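Local coordinates for variable region-containing chitin-binding protein 3 (Branchiostoma floridae, PDB 1XT5) that probably binds and hydrolyses chitin as a whole protein and contributes here its immunoglobulin V-type domain, which shares an ancient origin with the variable regions of antigen receptors, at residues N32-G44 with S50-G62. Residues are numbered along the deposited sequence; the frame is centred on the assembly and turned at random.
Sequences NDTQPPVISWLKG and STKVFKGNYNWQG
Trp-41 and the pair Val-53 and Phe-54 form a classic beta bulge in the antiparallel hairpin of strands 38-44 and 50-58, the C-C' hairpin of this immunoglobulin V-type domain. Trp-41 O serves two donors, Val-53 N at 2.9 Å and Phe-54 N at 3.3 Å, both reaching it from the same face of its carbonyl plane; Trp-41 N in turn donates to Phe-54 O. The extra residue shifts the register by one, and the apolar branch CG2 of Val-53 lies 3.8 Å from Lys-43 CB. On either side of the bulge, paired bonds satisfy the backbone: Ile-39 with Gly-56, the N-H of Ile-39 nearly straight onto Gly-56 O (170°), and Lys-43 with Thr-51. Ser-40 and Leu-42 turn their backbone polar groups to strand 105-112 instead, bonding Gln-110 and Trp-108. Pro-37 has no N-H to give; its carbonyl O accepts a hydrogen bond from a water that in turn accepts one from Tyr-58 N, extending the pairing beyond the last direct bond. Trp-41 suits the core: its indole, set by chi1 -80°, leads away from strand 50-58 to the disulfide Cys-26–Cys-109, and NE1 is satisfied by Pro-92 O. Bare Gly-56 leaves room for the ring of Phe-54, whose edge meets Ile-39 CG2. Ser-50 OG, bonded to Pro-47 O within the hairpin turn, rests 3.5 Å from Leu-42 CB.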
loop_
_atom_site.group_PDB
_atom_site.type_symbol
_atom_site.label_atom_id
_atom_site.label_comp_id
_atom_site.label_asym_id
_atom_site.label_seq_id
_atom_site.Cartn_x
_atom_site.Cartn_y
_atom_site.Cartn_z
ATOM N N ASN A 32 14.533 1.212 14.246
ATOM C CA ASN A 32 15.932 1.414 14.085
ATOM C C ASN A 32 16.390 1.748 12.666
ATOM O O ASN A 32 17.521 1.450 12.271
ATOM C CB ASN A 32 16.701 0.151 14.584
ATOM C CG ASN A 32 16.330 -0.174 15.999
ATOM O OD1 ASN A 32 16.382 0.672 16.920
ATOM N ND2 ASN A 32 16.018 -1.433 16.180
ATOM N N ASP A 33 15.571 2.428 11.896
ATOM C CA ASP A 33 15.976 2.920 10.572
ATOM C C ASP A 33 15.129 4.155 10.300
ATOM O O ASP A 33 13.888 4.034 10.215
ATOM C CB ASP A 33 15.742 1.870 9.491
ATOM C CG ASP A 33 16.161 2.260 8.106
ATOM O OD1 ASP A 33 16.670 3.386 7.945
ATOM O OD2 ASP A 33 16.006 1.446 7.155
ATOM N N THR A 34 15.768 5.308 10.240
ATOM C CA THR A 34 15.039 6.551 10.022
ATOM C C THR A 34 14.980 6.915 8.542
ATOM O O THR A 34 14.418 7.961 8.206
ATOM C CB THR A 34 15.602 7.723 10.823
ATOM O OG1 THR A 34 17.009 7.773 10.487
ATOM C CG2 THR A 34 15.374 7.450 12.295
ATOM N N GLN A 35 15.591 6.131 7.661
ATOM C CA GLN A 35 15.532 6.411 6.228
ATOM C C GLN A 35 14.121 6.150 5.677
ATOM O O GLN A 35 13.457 5.187 6.148
ATOM C CB GLN A 35 16.525 5.550 5.424
ATOM C CG GLN A 35 17.956 5.878 5.813
ATOM C CD GLN A 35 18.965 5.217 4.903
ATOM O OE1 GLN A 35 18.788 4.073 4.477
ATOM N NE2 GLN A 35 20.013 5.957 4.573
ATOM N N PRO A 36 13.598 6.945 4.763
ATOM C CA PRO A 36 12.221 6.653 4.252
ATOM C C PRO A 36 12.166 5.329 3.521
ATOM O O PRO A 36 13.081 4.982 2.801
ATOM C CB PRO A 36 11.972 7.818 3.297
ATOM C CG PRO A 36 13.335 8.336 2.964
ATOM C CD PRO A 36 14.225 8.102 4.134
ATOM N N PRO A 37 11.128 4.527 3.748
ATOM C CA PRO A 37 10.917 3.267 3.038
ATOM C C PRO A 37 10.220 3.489 1.728
ATOM O O PRO A 37 10.072 4.611 1.257
ATOM C CB PRO A 37 10.133 2.457 4.086
ATOM C CG PRO A 37 9.256 3.509 4.680
ATOM C CD PRO A 37 10.119 4.733 4.815
ATOM N N VAL A 38 9.808 2.400 1.107
ATOM C CA VAL A 38 9.037 2.406 -0.114
ATOM C C VAL A 38 7.781 1.575 0.067
ATOM O O VAL A 38 7.830 0.454 0.600
ATOM C CB VAL A 38 9.890 1.994 -1.316
ATOM C CG1 VAL A 38 10.633 0.705 -1.146
ATOM C CG2 VAL A 38 9.003 1.971 -2.564
ATOM N N ILE A 39 6.665 2.192 -0.320
ATOM C CA ILE A 39 5.335 1.616 -0.155
ATOM C C ILE A 39 4.878 1.072 -1.468
ATOM O O ILE A 39 4.935 1.777 -2.495
ATOM C CB ILE A 39 4.330 2.733 0.296
ATOM C CG1 ILE A 39 4.607 3.225 1.707
ATOM C CG2 ILE A 39 2.879 2.318 0.119
ATOM C CD1 ILE A 39 5.945 3.738 2.136
ATOM N N SER A 40 4.381 -0.161 -1.479
ATOM C CA SER A 40 3.760 -0.756 -2.637
ATOM C C SER A 40 2.404 -1.338 -2.248
ATOM O O SER A 40 2.291 -2.011 -1.231
ATOM C CB SER A 40 4.618 -1.900 -3.187
ATOM O OG SER A 40 5.918 -1.486 -3.506
ATOM N N TRP A 41 1.393 -1.057 -3.045
ATOM C CA TRP A 41 0.113 -1.782 -2.978
ATOM C C TRP A 41 0.076 -2.658 -4.206
ATOM O O TRP A 41 0.280 -2.201 -5.342
ATOM C CB TRP A 41 -1.053 -0.823 -2.937
ATOM C CG TRP A 41 -1.334 -0.213 -1.615
ATOM C CD1 TRP A 41 -0.892 0.978 -1.110
ATOM C CD2 TRP A 41 -2.149 -0.817 -0.564
ATOM N NE1 TRP A 41 -1.369 1.156 0.164
ATOM C CE2 TRP A 41 -2.153 0.100 0.503
ATOM C CE3 TRP A 41 -2.880 -2.009 -0.479
ATOM C CZ2 TRP A 41 -2.887 -0.159 1.673
ATOM C CZ3 TRP A 41 -3.593 -2.257 0.672
ATOM C CH2 TRP A 41 -3.612 -1.336 1.736
ATOM N N LEU A 42 -0.168 -3.952 -3.977
ATOM C CA LEU A 42 -0.030 -5.001 -4.950
ATOM C C LEU A 42 -1.303 -5.850 -4.910
ATOM O O LEU A 42 -1.641 -6.333 -3.822
ATOM C CB LEU A 42 1.189 -5.855 -4.624
ATOM C CG LEU A 42 2.521 -5.108 -4.544
ATOM C CD1 LEU A 42 3.598 -5.942 -3.869
ATOM C CD2 LEU A 42 2.972 -4.603 -5.886
ATOM N N LYS A 43 -1.965 -6.067 -6.033
ATOM C CA LYS A 43 -3.219 -6.840 -6.029
ATOM C C LYS A 43 -2.956 -8.227 -6.539
ATOM O O LYS A 43 -2.459 -8.408 -7.653
ATOM C CB LYS A 43 -4.272 -6.167 -6.919
ATOM C CG LYS A 43 -5.630 -6.869 -6.820
ATOM C CD LYS A 43 -6.587 -6.251 -7.840
ATOM C CE LYS A 43 -7.962 -6.800 -7.670
ATOM N NZ LYS A 43 -8.102 -8.173 -8.101
ATOM N N GLY A 44 -3.255 -9.241 -5.735
ATOM C CA GLY A 44 -3.103 -10.621 -6.157
ATOM C C GLY A 44 -3.055 -11.548 -4.951
ATOM O O GLY A 44 -3.220 -11.161 -3.808
ATOM N N SER A 50 1.252 -10.862 -8.237
ATOM C CA SER A 50 0.408 -9.691 -8.132
ATOM C C SER A 50 0.606 -8.793 -9.326
ATOM O O SER A 50 1.496 -8.939 -10.142
ATOM C CB SER A 50 0.727 -8.917 -6.832
ATOM O OG SER A 50 2.039 -8.387 -6.945
ATOM N N THR A 51 -0.259 -7.787 -9.407
ATOM C CA THR A 51 -0.115 -6.666 -10.304
ATOM C C THR A 51 -0.012 -5.381 -9.474
ATOM O O THR A 51 -0.580 -5.248 -8.381
ATOM C CB THR A 51 -1.240 -6.605 -11.342
ATOM O OG1 THR A 51 -0.879 -5.736 -12.416
ATOM C CG2 THR A 51 -2.522 -6.133 -10.741
ATOM N N LYS A 52 0.746 -4.405 -9.977
ATOM C CA LYS A 52 0.948 -3.156 -9.259
ATOM C C LYS A 52 -0.283 -2.318 -9.237
ATOM O O LYS A 52 -0.904 -2.052 -10.274
ATOM C CB LYS A 52 2.117 -2.370 -9.907
ATOM C CG LYS A 52 3.451 -3.036 -9.736
ATOM C CD LYS A 52 4.473 -2.290 -10.606
ATOM C CE LYS A 52 4.991 -1.054 -9.907
ATOM N NZ LYS A 52 6.280 -0.562 -10.442
ATOM N N VAL A 53 -0.593 -1.773 -8.047
ATOM C CA VAL A 53 -1.660 -0.777 -7.878
ATOM C C VAL A 53 -1.051 0.623 -7.702
ATOM O O VAL A 53 -1.416 1.579 -8.365
ATOM C CB VAL A 53 -2.583 -1.154 -6.723
ATOM C CG1 VAL A 53 -3.631 -0.100 -6.504
ATOM C CG2 VAL A 53 -3.186 -2.535 -6.983
ATOM N N PHE A 54 -0.131 0.724 -6.752
ATOM C CA PHE A 54 0.457 1.960 -6.322
ATOM C C PHE A 54 1.875 1.686 -5.853
ATOM O O PHE A 54 2.128 0.671 -5.211
ATOM C CB PHE A 54 -0.377 2.587 -5.197
ATOM C CG PHE A 54 0.205 3.872 -4.618
ATOM C CD1 PHE A 54 -0.196 5.101 -5.136
ATOM C CD2 PHE A 54 1.136 3.829 -3.589
ATOM C CE1 PHE A 54 0.366 6.268 -4.630
ATOM C CE2 PHE A 54 1.725 4.995 -3.098
ATOM C CZ PHE A 54 1.291 6.182 -3.640
ATOM N N LYS A 55 2.753 2.656 -6.062
ATOM C CA LYS A 55 4.076 2.657 -5.456
ATOM C C LYS A 55 4.418 4.104 -5.059
ATOM O O LYS A 55 4.081 5.043 -5.795
ATOM C CB LYS A 55 5.153 2.069 -6.355
ATOM C CG LYS A 55 6.500 1.741 -5.737
ATOM C CD LYS A 55 7.461 1.089 -6.707
ATOM C CE LYS A 55 8.794 0.779 -6.097
ATOM N NZ LYS A 55 9.715 0.118 -7.081
ATOM N N GLY A 56 5.112 4.278 -3.956
ATOM C CA GLY A 56 5.564 5.588 -3.584
ATOM C C GLY A 56 6.621 5.574 -2.520
ATOM O O GLY A 56 6.797 4.594 -1.799
ATOM N N ASN A 57 7.310 6.708 -2.393
ATOM C CA ASN A 57 8.261 6.886 -1.328
ATOM C C ASN A 57 8.506 8.385 -1.124
ATOM O O ASN A 57 8.506 9.141 -2.075
ATOM C CB ASN A 57 9.627 6.216 -1.593
ATOM C CG ASN A 57 10.311 6.624 -2.872
ATOM O OD1 ASN A 57 10.103 6.093 -3.945
ATOM N ND2 ASN A 57 11.192 7.634 -2.766
ATOM N N TYR A 58 8.750 8.780 0.114
ATOM C CA TYR A 58 9.261 10.127 0.345
ATOM C C TYR A 58 10.648 10.256 -0.297
ATOM O O TYR A 58 11.408 9.284 -0.326
ATOM C CB TYR A 58 9.417 10.387 1.843
ATOM C CG TYR A 58 8.105 10.483 2.579
ATOM C CD1 TYR A 58 7.748 9.550 3.536
ATOM C CD2 TYR A 58 7.207 11.500 2.338
ATOM C CE1 TYR A 58 6.571 9.630 4.235
ATOM C CE2 TYR A 58 6.005 11.579 3.029
ATOM C CZ TYR A 58 5.681 10.642 3.958
ATOM O OH TYR A 58 4.485 10.692 4.634
ATOM N N ASN A 59 10.963 11.423 -0.761
ATOM C CA ASN A 59 12.295 11.702 -1.265
ATOM C C ASN A 59 13.168 12.113 -0.095
ATOM O O ASN A 59 12.749 12.685 0.900
ATOM C CB ASN A 59 12.248 12.788 -2.322
ATOM C CG ASN A 59 11.558 12.259 -3.589
ATOM O OD1 ASN A 59 11.659 11.082 -3.909
ATOM N ND2 ASN A 59 10.908 13.179 -4.304
ATOM N N TRP A 60 14.452 11.859 -0.278
ATOM C CA TRP A 60 15.472 12.156 0.713
ATOM C C TRP A 60 15.606 13.662 0.815
ATOM O O TRP A 60 15.594 14.311 -0.223
ATOM C CB TRP A 60 16.789 11.542 0.216
ATOM C CG TRP A 60 17.942 11.824 1.073
ATOM C CD1 TRP A 60 18.270 11.220 2.244
ATOM C CD2 TRP A 60 18.949 12.817 0.823
ATOM N NE1 TRP A 60 19.428 11.766 2.760
ATOM C CE2 TRP A 60 19.860 12.751 1.888
ATOM C CE3 TRP A 60 19.079 13.720 -0.251
ATOM C CZ2 TRP A 60 20.950 13.606 1.905
ATOM C CZ3 TRP A 60 20.166 14.571 -0.236
ATOM C CH2 TRP A 60 21.032 14.467 0.830
ATOM N N GLN A 61 15.703 14.093 2.050
ATOM C CA GLN A 61 15.778 15.496 2.461
ATOM C C GLN A 61 17.175 15.792 2.996
ATOM O O GLN A 61 17.671 16.890 2.760
ATOM C CB GLN A 61 14.694 15.828 3.470
ATOM C CG GLN A 61 13.774 17.003 3.163
ATOM C CD GLN A 61 12.762 16.847 2.054
ATOM O OE1 GLN A 61 12.082 17.813 1.636
ATOM N NE2 GLN A 61 12.511 15.688 1.439
ATOM N N GLY A 62 17.762 14.840 3.709
ATOM C CA GLY A 62 19.025 15.114 4.380
ATOM C C GLY A 62 19.166 14.319 5.670
ATOM O O GLY A 62 18.179 13.760 6.176
HETATM O O HOH W 1 8.561 6.759 2.109
#